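Local coordinates for kojibiose phosphorylase (Gut metagenome, PDB 6W0P), which is a phosphorylase of glycoside hydrolase family 65, with a beta-sandwich domain ahead of a helical catalytic domain, at residues His98-Lys109 / Arg126-Ile137. Numbering follows the deposited sequence.
Sequences HEDEELDLNKVK and RTFTWLTNQAKI
Lys109 and Leu131 bring the two backbones together, Leu131 N donating to Lys109 O at 2.9 Å, while two tight hairpin turns, type I' at His98-Glu101 and type II' at Thr132-Ala135, lie at the other end. Elsewhere side chains do the joining. The indole of Trp130 fills the centre. Leu103 CD1 lies over one face, 3.6 Å from the centroid of the five-membered ring of Trp130. Thr132 CG2, from the same strand as the indole, covers the opposite face. His98 turns a ring edge toward the six-membered ring of Trp130 in a T-shaped pair, planes at 67°. Trp130 NE1 gives a bent bond to Glu101 OE1, met from above the carboxylate plane.

The second oxygen of that carboxylate, Glu101 OE2, accepts from Thr132 OG1 at 2.8 Å. The same hydroxyl receives His98 ND1 at 2.6 Å, nearly straight (176°) and in the imidazole plane. The Thr132 hydroxyl thus accepts from the imidazole and donates to the carboxylate. Thr132 OG1 stands anti to its own backbone N (chi1 164°), which directs it between the two. Thr165 engages His98 NE2, so both ring nitrogens are bonded. Ile137 CD1 sits over one face of this ring. Farther out, Asn133 ND2 donates to Glu99 OE1 at 2.7 Å, with amide and carboxylate nearly coplanar. Water 1 links Glu99 OE1 to Gln134 N.

Away from the turns, beyond the Lys109-Leu131 bond, Leu105 CD1 lies over one face of the Phe128 ring in a CH-pi contact, and Leu103 CD2 meets its edge. Arg126 is held by salt bridges to Asp47 and Glu48. The contact packs two antiparallel sheets of the N-terminal domain together: strands 94-98 and 101-102 belong to one, while strands 109-118, 123-132 and 135-145 run side by side in the other.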
loop_
_atom_site.group_PDB
_atom_site.type_symbol
_atom_site.label_atom_id
_atom_site.label_comp_id
_atom_site.label_asym_id
_atom_site.label_seq_id
_atom_site.Cartn_x
_atom_site.Cartn_y
_atom_site.Cartn_z
ATOM N N HIS A 98 -21.009 -5.730 -48.279
ATOM C CA HIS A 98 -21.965 -6.103 -49.351
ATOM C C HIS A 98 -22.927 -4.933 -49.583
ATOM O O HIS A 98 -23.711 -4.637 -48.674
ATOM C CB HIS A 98 -22.739 -7.355 -48.947
ATOM C CG HIS A 98 -23.717 -7.841 -49.962
ATOM N ND1 HIS A 98 -25.040 -8.096 -49.644
ATOM C CD2 HIS A 98 -23.570 -8.148 -51.267
ATOM C CE1 HIS A 98 -25.652 -8.573 -50.706
ATOM N NE2 HIS A 98 -24.776 -8.604 -51.717
ATOM N N GLU A 99 -22.868 -4.271 -50.734
ATOM C CA GLU A 99 -23.856 -3.207 -51.063
ATOM C C GLU A 99 -23.972 -2.246 -49.872
ATOM O O GLU A 99 -25.096 -2.020 -49.333
ATOM C CB GLU A 99 -25.189 -3.880 -51.390
ATOM C CG GLU A 99 -25.072 -4.841 -52.551
ATOM C CD GLU A 99 -26.330 -5.628 -52.850
ATOM O OE1 GLU A 99 -27.282 -5.554 -52.046
ATOM O OE2 GLU A 99 -26.347 -6.308 -53.890
ATOM N N ASP A 100 -22.827 -1.754 -49.420
ATOM C CA ASP A 100 -22.706 -0.713 -48.357
ATOM C C ASP A 100 -23.124 -1.215 -46.959
ATOM O O ASP A 100 -22.927 -0.419 -46.014
ATOM C CB ASP A 100 -23.442 0.568 -48.759
ATOM C CG ASP A 100 -22.461 1.639 -49.209
ATOM O OD1 ASP A 100 -22.544 2.065 -50.398
ATOM O OD2 ASP A 100 -21.600 2.014 -48.377
ATOM N N GLU A 101 -23.607 -2.466 -46.804
ATOM C CA GLU A 101 -23.805 -3.125 -45.477
ATOM C C GLU A 101 -22.499 -3.818 -45.075
ATOM O O GLU A 101 -22.014 -4.666 -45.863
ATOM C CB GLU A 101 -24.962 -4.122 -45.508
ATOM C CG GLU A 101 -25.132 -4.873 -44.203
ATOM C CD GLU A 101 -26.185 -5.969 -44.217
ATOM O OE1 GLU A 101 -26.283 -6.684 -43.198
ATOM O OE2 GLU A 101 -26.901 -6.110 -45.241
ATOM N N GLU A 102 -21.919 -3.427 -43.937
ATOM C CA GLU A 102 -20.658 -4.029 -43.422
ATOM C C GLU A 102 -21.006 -5.264 -42.582
ATOM O O GLU A 102 -21.908 -5.172 -41.733
ATOM C CB GLU A 102 -19.799 -3.071 -42.594
ATOM C CG GLU A 102 -18.418 -3.666 -42.331
ATOM C CD GLU A 102 -17.426 -2.842 -41.525
ATOM O OE1 GLU A 102 -17.739 -1.660 -41.219
ATOM O OE2 GLU A 102 -16.326 -3.372 -41.229
ATOM N N LEU A 103 -20.301 -6.366 -42.799
ATOM C CA LEU A 103 -20.421 -7.569 -41.931
ATOM C C LEU A 103 -19.979 -7.213 -40.500
ATOM O O LEU A 103 -18.816 -6.800 -40.296
ATOM C CB LEU A 103 -19.596 -8.720 -42.511
ATOM C CG LEU A 103 -19.670 -10.040 -41.745
ATOM C CD1 LEU A 103 -21.082 -10.597 -41.706
ATOM C CD2 LEU A 103 -18.740 -11.058 -42.369
ATOM N N ASP A 104 -20.907 -7.350 -39.557
ATOM C CA ASP A 104 -20.691 -7.183 -38.098
ATOM C C ASP A 104 -21.784 -7.981 -37.388
ATOM O O ASP A 104 -22.972 -7.582 -37.529
ATOM C CB ASP A 104 -20.745 -5.701 -37.706
ATOM C CG ASP A 104 -20.614 -5.470 -36.207
ATOM O OD1 ASP A 104 -20.401 -6.465 -35.491
ATOM O OD2 ASP A 104 -20.722 -4.299 -35.774
ATOM N N LEU A 105 -21.433 -9.069 -36.695
ATOM C CA LEU A 105 -22.444 -10.041 -36.182
ATOM C C LEU A 105 -23.215 -9.444 -34.999
ATOM O O LEU A 105 -24.230 -10.012 -34.652
ATOM C CB LEU A 105 -21.772 -11.359 -35.797
ATOM C CG LEU A 105 -21.194 -12.176 -36.955
ATOM C CD1 LEU A 105 -20.754 -13.552 -36.462
ATOM C CD2 LEU A 105 -22.180 -12.308 -38.098
ATOM N N ASN A 106 -22.762 -8.332 -34.416
ATOM C CA ASN A 106 -23.511 -7.579 -33.369
ATOM C C ASN A 106 -24.665 -6.777 -34.005
ATOM O O ASN A 106 -25.575 -6.420 -33.264
ATOM C CB ASN A 106 -22.586 -6.662 -32.562
ATOM C CG ASN A 106 -23.249 -6.041 -31.346
ATOM O OD1 ASN A 106 -23.733 -6.750 -30.467
ATOM N ND2 ASN A 106 -23.279 -4.714 -31.291
ATOM N N LYS A 107 -24.647 -6.533 -35.320
ATOM C CA LYS A 107 -25.674 -5.719 -36.033
ATOM C C LYS A 107 -26.446 -6.550 -37.067
ATOM O O LYS A 107 -27.657 -6.433 -37.099
ATOM C CB LYS A 107 -25.016 -4.494 -36.680
ATOM C CG LYS A 107 -24.591 -3.420 -35.687
ATOM C CD LYS A 107 -23.938 -2.203 -36.322
ATOM C CE LYS A 107 -23.350 -1.266 -35.280
ATOM N NZ LYS A 107 -22.790 -0.031 -35.887
ATOM N N VAL A 108 -25.789 -7.364 -37.884
ATOM C CA VAL A 108 -26.415 -7.930 -39.120
ATOM C C VAL A 108 -27.280 -9.146 -38.766
ATOM O O VAL A 108 -27.252 -9.588 -37.617
ATOM C CB VAL A 108 -25.350 -8.255 -40.188
ATOM C CG1 VAL A 108 -24.529 -7.016 -40.551
ATOM C CG2 VAL A 108 -24.447 -9.410 -39.765
ATOM N N LYS A 109 -28.061 -9.635 -39.732
ATOM C CA LYS A 109 -28.833 -10.899 -39.613
ATOM C C LYS A 109 -27.941 -12.034 -40.133
ATOM O O LYS A 109 -27.315 -11.880 -41.211
ATOM C CB LYS A 109 -30.171 -10.824 -40.361
ATOM C CG LYS A 109 -31.314 -10.238 -39.543
ATOM C CD LYS A 109 -32.194 -9.284 -40.318
ATOM C CE LYS A 109 -33.021 -8.390 -39.416
ATOM N NZ LYS A 109 -34.028 -7.628 -40.195
ATOM N N ARG A 126 -14.566 -20.713 -38.126
ATOM C CA ARG A 126 -15.847 -20.044 -37.825
ATOM C C ARG A 126 -16.639 -20.021 -39.126
ATOM O O ARG A 126 -16.078 -19.556 -40.138
ATOM C CB ARG A 126 -15.577 -18.670 -37.208
ATOM C CG ARG A 126 -16.693 -18.156 -36.310
ATOM C CD ARG A 126 -16.265 -16.924 -35.535
ATOM N NE ARG A 126 -15.451 -16.035 -36.361
ATOM C CZ ARG A 126 -15.854 -14.878 -36.894
ATOM N NH1 ARG A 126 -17.075 -14.417 -36.681
ATOM N NH2 ARG A 126 -15.016 -14.178 -37.645
ATOM N N THR A 127 -17.861 -20.555 -39.093
ATOM C CA THR A 127 -18.804 -20.608 -40.238
ATOM C C THR A 127 -20.095 -19.870 -39.838
ATOM O O THR A 127 -20.503 -19.965 -38.677
ATOM C CB THR A 127 -19.016 -22.071 -40.652
ATOM O OG1 THR A 127 -17.749 -22.667 -40.967
ATOM C CG2 THR A 127 -19.955 -22.217 -41.826
ATOM N N PHE A 128 -20.696 -19.105 -40.746
ATOM C CA PHE A 128 -22.028 -18.487 -40.527
ATOM C C PHE A 128 -22.595 -18.054 -41.878
ATOM O O PHE A 128 -21.829 -17.901 -42.859
ATOM C CB PHE A 128 -21.919 -17.344 -39.515
ATOM C CG PHE A 128 -20.848 -16.346 -39.861
ATOM C CD1 PHE A 128 -21.123 -15.276 -40.684
ATOM C CD2 PHE A 128 -19.556 -16.499 -39.392
ATOM C CE1 PHE A 128 -20.128 -14.380 -41.033
ATOM C CE2 PHE A 128 -18.562 -15.603 -39.740
ATOM C CZ PHE A 128 -18.845 -14.552 -40.573
ATOM N N THR A 129 -23.916 -17.907 -41.951
ATOM C CA THR A 129 -24.586 -17.400 -43.171
ATOM C C THR A 129 -25.085 -15.975 -42.907
ATOM O O THR A 129 -25.903 -15.771 -41.997
ATOM C CB THR A 129 -25.648 -18.376 -43.681
ATOM O OG1 THR A 129 -24.991 -19.631 -43.907
ATOM C CG2 THR A 129 -26.302 -17.882 -44.953
ATOM N N TRP A 130 -24.562 -15.034 -43.684
ATOM C CA TRP A 130 -24.907 -13.592 -43.668
ATOM C C TRP A 130 -26.148 -13.383 -44.533
ATOM O O TRP A 130 -26.063 -13.655 -45.755
ATOM C CB TRP A 130 -23.715 -12.795 -44.197
ATOM C CG TRP A 130 -23.826 -11.314 -44.070
ATOM C CD1 TRP A 130 -24.690 -10.592 -43.297
ATOM C CD2 TRP A 130 -22.979 -10.368 -44.724
ATOM N NE1 TRP A 130 -24.441 -9.254 -43.437
ATOM C CE2 TRP A 130 -23.393 -9.087 -44.304
ATOM C CE3 TRP A 130 -21.911 -10.484 -45.618
ATOM C CZ2 TRP A 130 -22.773 -7.925 -44.756
ATOM C CZ3 TRP A 130 -21.307 -9.332 -46.076
ATOM C CH2 TRP A 130 -21.733 -8.072 -45.648
ATOM N N LEU A 131 -27.255 -12.965 -43.914
ATOM C CA LEU A 131 -28.500 -12.567 -44.611
ATOM C C LEU A 131 -28.421 -11.054 -44.839
ATOM O O LEU A 131 -28.721 -10.289 -43.934
ATOM C CB LEU A 131 -29.712 -12.993 -43.779
ATOM C CG LEU A 131 -29.625 -14.385 -43.144
ATOM C CD1 LEU A 131 -30.942 -14.743 -42.463
ATOM C CD2 LEU A 131 -29.255 -15.454 -44.162
ATOM N N THR A 132 -27.916 -10.666 -46.008
ATOM C CA THR A 132 -27.658 -9.264 -46.414
ATOM C C THR A 132 -28.434 -8.980 -47.704
ATOM O O THR A 132 -28.074 -9.564 -48.757
ATOM C CB THR A 132 -26.156 -8.987 -46.565
ATOM O OG1 THR A 132 -26.030 -7.764 -47.306
ATOM C CG2 THR A 132 -25.401 -10.124 -47.227
ATOM N N ASN A 133 -29.455 -8.114 -47.591
ATOM C CA ASN A 133 -30.399 -7.700 -48.665
ATOM C C ASN A 133 -31.063 -8.952 -49.238
ATOM O O ASN A 133 -31.858 -9.586 -48.501
ATOM C CB ASN A 133 -29.709 -6.796 -49.690
ATOM C CG ASN A 133 -29.353 -5.456 -49.089
ATOM O OD1 ASN A 133 -29.980 -5.033 -48.119
ATOM N ND2 ASN A 133 -28.340 -4.802 -49.624
ATOM N N GLN A 134 -30.753 -9.292 -50.487
ATOM C CA GLN A 134 -31.468 -10.359 -51.233
ATOM C C GLN A 134 -30.620 -11.635 -51.213
ATOM O O GLN A 134 -31.057 -12.610 -51.799
ATOM C CB GLN A 134 -31.771 -9.911 -52.673
ATOM C CG GLN A 134 -32.519 -8.582 -52.777
ATOM C CD GLN A 134 -33.663 -8.467 -51.795
ATOM O OE1 GLN A 134 -33.641 -7.643 -50.876
ATOM N NE2 GLN A 134 -34.666 -9.316 -51.968
ATOM N N ALA A 135 -29.448 -11.586 -50.584
ATOM C CA ALA A 135 -28.389 -12.615 -50.665
ATOM C C ALA A 135 -28.273 -13.346 -49.331
ATOM O O ALA A 135 -28.448 -12.700 -48.274
ATOM C CB ALA A 135 -27.067 -11.987 -51.037
ATOM N N LYS A 136 -28.004 -14.648 -49.413
ATOM C CA LYS A 136 -27.468 -15.481 -48.312
ATOM C C LYS A 136 -26.025 -15.860 -48.681
ATOM O O LYS A 136 -25.839 -16.603 -49.690
ATOM C CB LYS A 136 -28.358 -16.708 -48.098
ATOM C CG LYS A 136 -29.794 -16.365 -47.766
ATOM C CD LYS A 136 -30.575 -17.525 -47.233
ATOM C CE LYS A 136 -32.065 -17.240 -47.274
ATOM N NZ LYS A 136 -32.838 -18.218 -46.473
ATOM N N ILE A 137 -25.048 -15.319 -47.939
ATOM C CA ILE A 137 -23.601 -15.597 -48.150
ATOM C C ILE A 137 -23.064 -16.436 -46.977
ATOM O O ILE A 137 -23.001 -15.944 -45.825
ATOM C CB ILE A 137 -22.829 -14.292 -48.361
ATOM C CG1 ILE A 137 -23.631 -13.292 -49.209
ATOM C CG2 ILE A 137 -21.463 -14.587 -48.963
ATOM C CD1 ILE A 137 -22.881 -12.033 -49.553
HETATM O O HOH W 1 -28.378 -8.209 -52.431
#